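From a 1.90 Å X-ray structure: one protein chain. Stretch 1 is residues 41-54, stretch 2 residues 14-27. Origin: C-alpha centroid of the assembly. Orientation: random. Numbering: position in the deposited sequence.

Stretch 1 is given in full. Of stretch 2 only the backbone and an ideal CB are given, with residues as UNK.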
ATOM      1  N   GLY A  41       1.938  -9.732  -5.234  1.00 26.45           N
ATOM      2  CA  GLY A  41       2.410  -8.814  -6.256  1.00 24.34           C
ATOM      3  C   GLY A  41       1.393  -8.309  -7.263  1.00 24.46           C
ATOM      4  O   GLY A  41       1.756  -7.968  -8.389  1.00 24.04           O
ATOM      5  N   ASN A  42       0.127  -8.241  -6.869  1.00 22.70           N
ATOM      6  CA  ASN A  42      -0.902  -7.769  -7.789  1.00 24.03           C
ATOM      7  C   ASN A  42      -0.645  -6.346  -8.260  1.00 21.83           C
ATOM      8  O   ASN A  42      -0.877  -6.027  -9.428  1.00 22.60           O
ATOM      9  CB  ASN A  42      -2.286  -7.883  -7.149  1.00 25.30           C
ATOM     10  CG  ASN A  42      -2.712  -9.320  -6.958  1.00 29.57           C
ATOM     11  OD1 ASN A  42      -2.485 -10.159  -7.829  1.00 32.00           O
ATOM     12  ND2 ASN A  42      -3.338  -9.614  -5.826  1.00 30.18           N
ATOM     13  N   LEU A  43      -0.158  -5.496  -7.361  1.00 20.44           N
ATOM     14  CA  LEU A  43       0.149  -4.114  -7.720  1.00 19.57           C
ATOM     15  C   LEU A  43       1.409  -4.094  -8.590  1.00 20.48           C
ATOM     16  O   LEU A  43       1.504  -3.336  -9.563  1.00 19.46           O
ATOM     17  CB  LEU A  43       0.383  -3.269  -6.468  1.00 18.42           C
ATOM     18  CG  LEU A  43       0.742  -1.808  -6.761  1.00 20.12           C
ATOM     19  CD1 LEU A  43      -0.436  -1.126  -7.448  1.00 19.49           C
ATOM     20  CD2 LEU A  43       1.106  -1.091  -5.467  1.00 17.73           C
ATOM     21  N   LEU A  44       2.375  -4.935  -8.232  1.00 20.97           N
ATOM     22  CA  LEU A  44       3.623  -5.035  -8.980  1.00 23.05           C
ATOM     23  C   LEU A  44       3.336  -5.310 -10.456  1.00 22.17           C
ATOM     24  O   LEU A  44       3.937  -4.693 -11.335  1.00 23.17           O
ATOM     25  CB  LEU A  44       4.492  -6.156  -8.400  1.00 24.31           C
ATOM     26  CG  LEU A  44       5.401  -5.867  -7.199  1.00 26.95           C
ATOM     27  CD1 LEU A  44       4.778  -4.869  -6.254  1.00 26.67           C
ATOM     28  CD2 LEU A  44       5.695  -7.174  -6.492  1.00 26.71           C
ATOM     29  N   SER A  45       2.417  -6.235 -10.721  1.00 24.29           N
ATOM     30  CA  SER A  45       2.053  -6.584 -12.094  1.00 25.40           C
ATOM     31  C   SER A  45       1.592  -5.364 -12.877  1.00 25.30           C
ATOM     32  O   SER A  45       2.020  -5.147 -14.013  1.00 24.68           O
ATOM     33  CB  SER A  45       0.928  -7.626 -12.118  1.00 25.71           C
ATOM     34  OG  SER A  45       1.291  -8.803 -11.429  1.00 32.81           O
ATOM     35  N   LEU A  46       0.706  -4.574 -12.273  1.00 25.83           N
ATOM     36  CA  LEU A  46       0.178  -3.379 -12.925  1.00 25.89           C
ATOM     37  C   LEU A  46       1.245  -2.319 -13.163  1.00 25.32           C
ATOM     38  O   LEU A  46       1.224  -1.621 -14.176  1.00 25.66           O
ATOM     39  CB  LEU A  46      -0.958  -2.763 -12.097  1.00 25.06           C
ATOM     40  CG  LEU A  46      -2.274  -3.532 -11.951  1.00 26.73           C
ATOM     41  CD1 LEU A  46      -3.252  -2.668 -11.170  1.00 23.66           C
ATOM     42  CD2 LEU A  46      -2.854  -3.873 -13.317  1.00 25.13           C
ATOM     43  N   LEU A  47       2.165  -2.186 -12.216  1.00 25.53           N
ATOM     44  CA  LEU A  47       3.241  -1.209 -12.337  1.00 25.82           C
ATOM     45  C   LEU A  47       4.159  -1.543 -13.517  1.00 26.22           C
ATOM     46  O   LEU A  47       4.590  -0.652 -14.257  1.00 24.80           O
ATOM     47  CB  LEU A  47       4.045  -1.157 -11.033  1.00 22.83           C
ATOM     48  CG  LEU A  47       3.300  -0.523  -9.852  1.00 23.52           C
ATOM     49  CD1 LEU A  47       4.133  -0.635  -8.580  1.00 21.90           C
ATOM     50  CD2 LEU A  47       3.002   0.946 -10.173  1.00 19.82           C
ATOM     51  N   LEU A  48       4.439  -2.831 -13.697  1.00 27.67           N
ATOM     52  CA  LEU A  48       5.295  -3.290 -14.789  1.00 30.12           C
ATOM     53  C   LEU A  48       4.702  -3.005 -16.170  1.00 32.84           C
ATOM     54  O   LEU A  48       5.431  -2.906 -17.160  1.00 33.89           O
ATOM     55  CB  LEU A  48       5.569  -4.791 -14.647  1.00 30.45           C
ATOM     56  CG  LEU A  48       6.585  -5.217 -13.579  1.00 31.57           C
ATOM     57  CD1 LEU A  48       6.557  -6.733 -13.408  1.00 30.27           C
ATOM     58  CD2 LEU A  48       7.983  -4.748 -13.993  1.00 33.17           C
ATOM     59  N   LYS A  49       3.383  -2.863 -16.238  1.00 33.87           N
ATOM     60  CA  LYS A  49       2.731  -2.594 -17.513  1.00 35.68           C
ATOM     61  C   LYS A  49       2.869  -1.134 -17.933  1.00 35.47           C
ATOM     62  O   LYS A  49       2.534  -0.775 -19.062  1.00 37.68           O
ATOM     63  CB  LYS A  49       1.255  -2.991 -17.443  1.00 36.43           C
ATOM     64  CG  LYS A  49       1.039  -4.443 -17.047  1.00 36.77           C
ATOM     65  CD  LYS A  49      -0.432  -4.815 -17.091  1.00 38.67           C
ATOM     66  CE  LYS A  49      -0.670  -6.200 -16.512  1.00 39.45           C
ATOM     67  NZ  LYS A  49       0.127  -7.251 -17.204  1.00 40.59           N
ATOM     68  N   ASP A  50       3.369  -0.294 -17.031  1.00 34.96           N
ATOM     69  CA  ASP A  50       3.563   1.124 -17.332  1.00 33.86           C
ATOM     70  C   ASP A  50       5.067   1.420 -17.333  1.00 33.47           C
ATOM     71  O   ASP A  50       5.702   1.455 -16.278  1.00 31.74           O
ATOM     72  CB  ASP A  50       2.854   1.985 -16.283  1.00 34.46           C
ATOM     73  CG  ASP A  50       2.738   3.436 -16.702  1.00 35.34           C
ATOM     74  OD1 ASP A  50       3.762   4.028 -17.094  1.00 36.62           O
ATOM     75  OD2 ASP A  50       1.621   3.992 -16.635  1.00 37.34           O
ATOM     76  N   LYS A  51       5.628   1.646 -18.519  1.00 32.66           N
ATOM     77  CA  LYS A  51       7.063   1.901 -18.663  1.00 31.99           C
ATOM     78  C   LYS A  51       7.624   3.097 -17.893  1.00 29.43           C
ATOM     79  O   LYS A  51       8.840   3.234 -17.766  1.00 27.77           O
ATOM     80  CB  LYS A  51       7.428   2.056 -20.145  1.00 35.96           C
ATOM     81  CG  LYS A  51       6.876   3.322 -20.787  1.00 39.96           C
ATOM     82  CD  LYS A  51       7.501   3.574 -22.151  1.00 42.90           C
ATOM     83  CE  LYS A  51       6.955   4.851 -22.776  1.00 43.97           C
ATOM     84  NZ  LYS A  51       7.645   5.184 -24.056  1.00 45.84           N
ATOM     85  N   SER A  52       6.756   3.968 -17.385  1.00 27.19           N
ATOM     86  CA  SER A  52       7.233   5.130 -16.646  1.00 24.40           C
ATOM     87  C   SER A  52       7.859   4.725 -15.315  1.00 23.18           C
ATOM     88  O   SER A  52       8.674   5.459 -14.762  1.00 24.68           O
ATOM     89  CB  SER A  52       6.091   6.126 -16.397  1.00 25.62           C
ATOM     90  OG  SER A  52       5.120   5.599 -15.505  1.00 25.10           O
ATOM     91  N   PHE A  53       7.483   3.559 -14.799  1.00 22.13           N
ATOM     92  CA  PHE A  53       8.032   3.097 -13.527  1.00 23.66           C
ATOM     93  C   PHE A  53       9.374   2.399 -13.749  1.00 24.51           C
ATOM     94  O   PHE A  53       9.432   1.274 -14.239  1.00 27.06           O
ATOM     95  CB  PHE A  53       7.020   2.178 -12.840  1.00 22.22           C
ATOM     96  CG  PHE A  53       5.720   2.868 -12.514  1.00 21.90           C
ATOM     97  CD1 PHE A  53       5.685   3.894 -11.577  1.00 19.66           C
ATOM     98  CD2 PHE A  53       4.551   2.540 -13.193  1.00 21.96           C
ATOM     99  CE1 PHE A  53       4.501   4.592 -11.321  1.00 23.35           C
ATOM    100  CE2 PHE A  53       3.358   3.231 -12.948  1.00 22.35           C
ATOM    101  CZ  PHE A  53       3.333   4.261 -12.010  1.00 20.55           C
ATOM    102  N   GLU A  54      10.450   3.085 -13.375  1.00 23.64           N
ATOM    103  CA  GLU A  54      11.805   2.577 -13.566  1.00 25.16           C
ATOM    104  C   GLU A  54      12.233   1.512 -12.567  1.00 24.49           C
ATOM    105  O   GLU A  54      12.929   0.562 -12.928  1.00 24.98           O
ATOM    106  CB  GLU A  54      12.793   3.746 -13.538  1.00 26.28           C
ATOM    107  CG  GLU A  54      12.422   4.879 -14.496  1.00 33.88           C
ATOM    108  CD  GLU A  54      13.558   5.867 -14.710  1.00 38.53           C
ATOM    109  OE1 GLU A  54      14.649   5.427 -15.134  1.00 42.87           O
ATOM    110  OE2 GLU A  54      13.364   7.077 -14.463  1.00 41.47           O
ATOM    111  N   UNK A  14     -10.827  -5.496  -7.235  1.00 64.67           N
ATOM    112  CA  UNK A  14      -9.578  -5.036  -6.648  1.00 62.21           C
ATOM    113  C   UNK A  14      -8.721  -4.431  -7.748  1.00 59.72           C
ATOM    114  O   UNK A  14      -7.901  -3.551  -7.497  1.00 59.83           O
ATOM    115  CB  UNK A  14      -8.842  -6.177  -5.942  1.00 62.21           C
ATOM    116  N   UNK A  15      -8.923  -4.913  -8.969  1.00 57.31           N
ATOM    117  CA  UNK A  15      -8.179  -4.423 -10.120  1.00 54.59           C
ATOM    118  C   UNK A  15      -8.417  -2.929 -10.302  1.00 51.92           C
ATOM    119  O   UNK A  15      -7.528  -2.199 -10.735  1.00 51.06           O
ATOM    120  CB  UNK A  15      -8.576  -5.187 -11.385  1.00 54.59           C
ATOM    121  N   UNK A  16      -9.622  -2.475  -9.964  1.00 48.84           N
ATOM    122  CA  UNK A  16      -9.960  -1.063 -10.088  1.00 46.16           C
ATOM    123  C   UNK A  16      -9.268  -0.302  -8.966  1.00 42.90           C
ATOM    124  O   UNK A  16      -8.779   0.810  -9.171  1.00 42.51           O
ATOM    125  CB  UNK A  16     -11.474  -0.848 -10.047  1.00 46.16           C
ATOM    126  N   UNK A  17      -9.227  -0.909  -7.782  1.00 38.91           N
ATOM    127  CA  UNK A  17      -8.588  -0.291  -6.623  1.00 35.74           C
ATOM    128  C   UNK A  17      -7.099  -0.096  -6.878  1.00 31.61           C
ATOM    129  O   UNK A  17      -6.544   0.974  -6.619  1.00 28.48           O
ATOM    130  CB  UNK A  17      -8.805  -1.141  -5.370  1.00 35.74           C
ATOM    131  N   UNK A  18      -6.456  -1.149  -7.372  1.00 27.47           N
ATOM    132  CA  UNK A  18      -5.032  -1.097  -7.662  1.00 24.73           C
ATOM    133  C   UNK A  18      -4.776  -0.117  -8.794  1.00 23.44           C
ATOM    134  O   UNK A  18      -3.772   0.591  -8.789  1.00 21.43           O
ATOM    135  CB  UNK A  18      -4.496  -2.485  -8.018  1.00 24.73           C
ATOM    136  N   UNK A  19      -5.689  -0.085  -9.762  1.00 22.23           N
ATOM    137  CA  UNK A  19      -5.543   0.827 -10.882  1.00 20.11           C
ATOM    138  C   UNK A  19      -5.525   2.262 -10.397  1.00 19.49           C
ATOM    139  O   UNK A  19      -4.801   3.102 -10.936  1.00 19.21           O
ATOM    140  CB  UNK A  19      -6.669   0.621 -11.897  1.00 20.11           C
ATOM    141  N   UNK A  20      -6.326   2.544  -9.375  1.00 17.49           N
ATOM    142  CA  UNK A  20      -6.393   3.881  -8.800  1.00 18.10           C
ATOM    143  C   UNK A  20      -5.040   4.232  -8.179  1.00 16.73           C
ATOM    144  O   UNK A  20      -4.550   5.345  -8.331  1.00 15.30           O
ATOM    145  CB  UNK A  20      -7.510   3.972  -7.759  1.00 18.10           C
ATOM    146  N   UNK A  21      -4.448   3.281  -7.463  1.00 15.84           N
ATOM    147  CA  UNK A  21      -3.142   3.513  -6.855  1.00 15.29           C
ATOM    148  C   UNK A  21      -2.118   3.855  -7.938  1.00 13.95           C
ATOM    149  O   UNK A  21      -1.349   4.803  -7.799  1.00 14.02           O
ATOM    150  CB  UNK A  21      -2.692   2.288  -6.056  1.00 15.29           C
ATOM    151  N   UNK A  22      -2.112   3.079  -9.020  1.00 13.18           N
ATOM    152  CA  UNK A  22      -1.180   3.318 -10.120  1.00 15.12           C
ATOM    153  C   UNK A  22      -1.351   4.727 -10.694  1.00 16.21           C
ATOM    154  O   UNK A  22      -0.369   5.433 -10.941  1.00 16.90           O
ATOM    155  CB  UNK A  22      -1.381   2.274 -11.220  1.00 15.12           C
ATOM    156  N   UNK A  23      -2.600   5.134 -10.902  1.00 17.21           N
ATOM    157  CA  UNK A  23      -2.894   6.457 -11.450  1.00 16.66           C
ATOM    158  C   UNK A  23      -2.388   7.561 -10.534  1.00 15.43           C
ATOM    159  O   UNK A  23      -1.856   8.567 -11.003  1.00 15.25           O
ATOM    160  CB  UNK A  23      -4.398   6.617 -11.678  1.00 16.66           C
ATOM    161  N   UNK A  24      -2.551   7.388  -9.227  1.00 14.66           N
ATOM    162  CA  UNK A  24      -2.068   8.403  -8.296  1.00 15.17           C
ATOM    163  C   UNK A  24      -0.548   8.527  -8.424  1.00 15.46           C
ATOM    164  O   UNK A  24      -0.008   9.636  -8.508  1.00 16.03           O
ATOM    165  CB  UNK A  24      -2.465   8.058  -6.859  1.00 15.17           C
ATOM    166  N   UNK A  25       0.137   7.386  -8.444  1.00 16.27           N
ATOM    167  CA  UNK A  25       1.594   7.365  -8.580  1.00 16.38           C
ATOM    168  C   UNK A  25       2.020   8.102  -9.852  1.00 17.92           C
ATOM    169  O   UNK A  25       2.920   8.951  -9.831  1.00 17.05           O
ATOM    170  CB  UNK A  25       2.111   5.925  -8.600  1.00 16.38           C
ATOM    171  N   UNK A  26       1.378   7.767 -10.963  1.00 17.65           N
ATOM    172  CA  UNK A  26       1.689   8.416 -12.230  1.00 19.72           C
ATOM    173  C   UNK A  26       1.397   9.916 -12.141  1.00 19.42           C
ATOM    174  O   UNK A  26       2.168  10.735 -12.651  1.00 18.28           O
ATOM    175  CB  UNK A  26       0.890   7.780 -13.369  1.00 19.72           C
ATOM    176  N   UNK A  27       0.294  10.277 -11.485  1.00 17.46           N
ATOM    177  CA  UNK A  27      -0.086  11.682 -11.363  1.00 20.32           C
ATOM    178  C   UNK A  27       0.970  12.507 -10.631  1.00 21.13           C
ATOM    179  O   UNK A  27       1.099  13.707 -10.880  1.00 21.83           O
ATOM    180  CB  UNK A  27      -1.427  11.798 -10.635  1.00 20.32           C
TER

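Stretch 2 is helical throughout, its backbone linked by i to i+4 hydrogen bonds such as position 22 N to position 18 O (3.0 Å). Its axis passes 9.8 Å from that of helix 42-48 at 53°, so the contact should recur at every third or fourth position, and apolar side chains of stretch 1 line most of it.

Position 14 has nothing of stretch 1 within 5.5 Å of its ideal CB; polar residues suit it, and it is N14, poorly ordered.

At position 15 CA-to-CB runs sideways, and the ideal CB again has no neighbour within 5.5 Å. A short side chain would miss stretch 1, whereas a long flexible one could reach L46. The residue is Q15: with chi1 t and chi2 p, its NE2 comes 3.2 Å from L46 CD2, a packing contact, since a methyl group cannot accept a hydrogen bond.

Position 16 points away and position 17 sideways, both with open space around the CB, so many side chains are possible. They are Q16 and R17; neither touches stretch 1.

Position 18 points toward stretch 1. Its ideal CB lies 3.4 Å from L46 CD1, which is tight, and 4.3 Å from L43 CD1, with N42 O at 5.3 Å. Such surroundings favour an aliphatic side chain that leads away from L46 CD1. L18, chi1 m and chi2 t, does this: its CD1 reaches N42 CB at 3.5 Å, while its CB packs against L46 CD1 at 3.4 Å.

Position 19 points away, and an ideal CB would sit 4.8 Å from L46 CD1 but only 3.2 Å from the position 15 O. Small residues fit best. G19 leaves its backbone open, and L46 CD1 approaches G19 N to 3.8 Å. The side chain of L46 is thus a knob among Q15, L18, G19 and position 22.

Position 20 is out of reach, leaving the choice broad; T20 turns its OG1 back to donate to Q16 O (3.0 Å).

Position 21 points toward L43 CD1, 4.3 Å from the ideal CB, so an aliphatic residue is expected. V21 places CG1 4.2 Å from that methyl.

Position 22 faces L47 CD2 (4.7 Å), L46 CB and F53 CE2 (both 5.1 Å from the ideal CB). This apolar setting has room for a branched side chain. V22 divides its methyls: CG2 meets L43 CD1 and L46 CB, both at 3.9 Å, and CG1 meets F53 CE2 at 3.9 Å.

Position 23 points away and position 24 is out of reach, with nothing of stretch 1 within 5.5 Å of either ideal CB, so stretch 1 does not restrict the choice; they are A23 and V24.

Position 25 points toward F53 CE1, 3.9 Å from the ideal CB, favouring an apolar residue. L25 extends CD1 to L47 CD2 at 3.9 Å.

Position 26 is sideways, with D50 OD2 at 5.1 Å and S52 OG at 5.2 Å from its ideal CB; a long basic or polar side chain suits. K26 NZ forms a long salt bridge with D50 OD2 (3.8 Å), and its CD passes S52 OG at 3.4 Å.

Position 27 is out of reach, with nothing of stretch 1 near its ideal CB, so many side chains would do; it is S27, whose OG donates to V24 O (2.6 Å).

Stretch 2 14-27: NQQRLGTVVAVLKS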
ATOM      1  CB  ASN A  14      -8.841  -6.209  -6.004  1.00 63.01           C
ATOM      2  CG  ASN A  14      -9.685  -6.927  -4.972  1.00 63.96           C
ATOM      3  OD1 ASN A  14     -10.045  -6.355  -3.943  1.00 64.21           O
ATOM      4  ND2 ASN A  14     -10.011  -8.186  -5.246  1.00 64.71           N
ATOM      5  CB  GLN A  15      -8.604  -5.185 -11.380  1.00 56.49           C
ATOM      6  CG  GLN A  15      -8.022  -4.645 -12.678  1.00 58.87           C
ATOM      7  CD  GLN A  15      -6.509  -4.511 -12.636  1.00 60.86           C
ATOM      8  OE1 GLN A  15      -5.792  -5.489 -12.408  1.00 61.03           O
ATOM      9  NE2 GLN A  15      -6.016  -3.295 -12.858  1.00 60.45           N
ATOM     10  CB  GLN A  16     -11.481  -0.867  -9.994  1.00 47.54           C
ATOM     11  CG  GLN A  16     -12.000   0.473 -10.530  1.00 48.57           C
ATOM     12  CD  GLN A  16     -11.667   1.663  -9.641  1.00 49.91           C
ATOM     13  OE1 GLN A  16     -11.999   1.682  -8.455  1.00 50.95           O
ATOM     14  NE2 GLN A  16     -11.018   2.669 -10.217  1.00 50.53           N
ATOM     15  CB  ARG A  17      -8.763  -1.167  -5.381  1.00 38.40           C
ATOM     16  CG  ARG A  17      -8.019  -0.644  -4.155  1.00 42.12           C
ATOM     17  CD  ARG A  17      -7.895  -1.708  -3.071  1.00 46.46           C
ATOM     18  NE  ARG A  17      -7.185  -2.889  -3.559  1.00 50.74           N
ATOM     19  CZ  ARG A  17      -6.914  -3.960  -2.821  1.00 52.47           C
ATOM     20  NH1 ARG A  17      -7.290  -4.004  -1.548  1.00 54.18           N
ATOM     21  NH2 ARG A  17      -6.268  -4.989  -3.357  1.00 53.34           N
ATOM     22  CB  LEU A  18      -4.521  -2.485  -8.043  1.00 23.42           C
ATOM     23  CG  LEU A  18      -4.735  -3.558  -6.975  1.00 24.81           C
ATOM     24  CD1 LEU A  18      -4.119  -4.868  -7.436  1.00 25.45           C
ATOM     25  CD2 LEU A  18      -4.118  -3.111  -5.661  1.00 25.07           C
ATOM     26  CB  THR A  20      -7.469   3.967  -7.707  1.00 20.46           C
ATOM     27  OG1 THR A  20      -8.759   3.716  -8.284  1.00 23.06           O
ATOM     28  CG2 THR A  20      -7.454   5.340  -7.064  1.00 21.94           C
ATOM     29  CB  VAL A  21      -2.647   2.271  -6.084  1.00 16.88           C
ATOM     30  CG1 VAL A  21      -1.265   2.538  -5.516  1.00 14.31           C
ATOM     31  CG2 VAL A  21      -3.624   1.929  -4.957  1.00 17.81           C
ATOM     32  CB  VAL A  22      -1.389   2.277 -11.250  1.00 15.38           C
ATOM     33  CG1 VAL A  22      -0.450   2.566 -12.420  1.00 16.70           C
ATOM     34  CG2 VAL A  22      -1.138   0.874 -10.703  1.00 15.90           C
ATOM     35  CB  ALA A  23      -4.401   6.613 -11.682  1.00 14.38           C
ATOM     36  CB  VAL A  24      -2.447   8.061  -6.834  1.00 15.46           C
ATOM     37  CG1 VAL A  24      -1.779   9.044  -5.877  1.00 12.14           C
ATOM     38  CG2 VAL A  24      -3.959   8.125  -6.665  1.00 16.07           C
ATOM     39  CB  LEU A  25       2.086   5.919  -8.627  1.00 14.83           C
ATOM     40  CG  LEU A  25       1.885   5.150  -7.317  1.00 15.21           C
ATOM     41  CD1 LEU A  25       2.139   3.673  -7.529  1.00 15.19           C
ATOM     42  CD2 LEU A  25       2.820   5.725  -6.262  1.00 13.05           C
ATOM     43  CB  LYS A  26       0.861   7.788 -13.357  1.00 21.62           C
ATOM     44  CG  LYS A  26       1.183   8.300 -14.760  1.00 27.21           C
ATOM     45  CD  LYS A  26       2.597   7.920 -15.199  1.00 29.33           C
ATOM     46  CE  LYS A  26       2.857   8.335 -16.650  1.00 33.01           C
ATOM     47  NZ  LYS A  26       1.904   7.655 -17.585  1.00 30.92           N
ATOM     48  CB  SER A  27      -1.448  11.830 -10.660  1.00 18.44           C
ATOM     49  OG  SER A  27      -1.345  11.718  -9.249  1.00 18.17           O
TER
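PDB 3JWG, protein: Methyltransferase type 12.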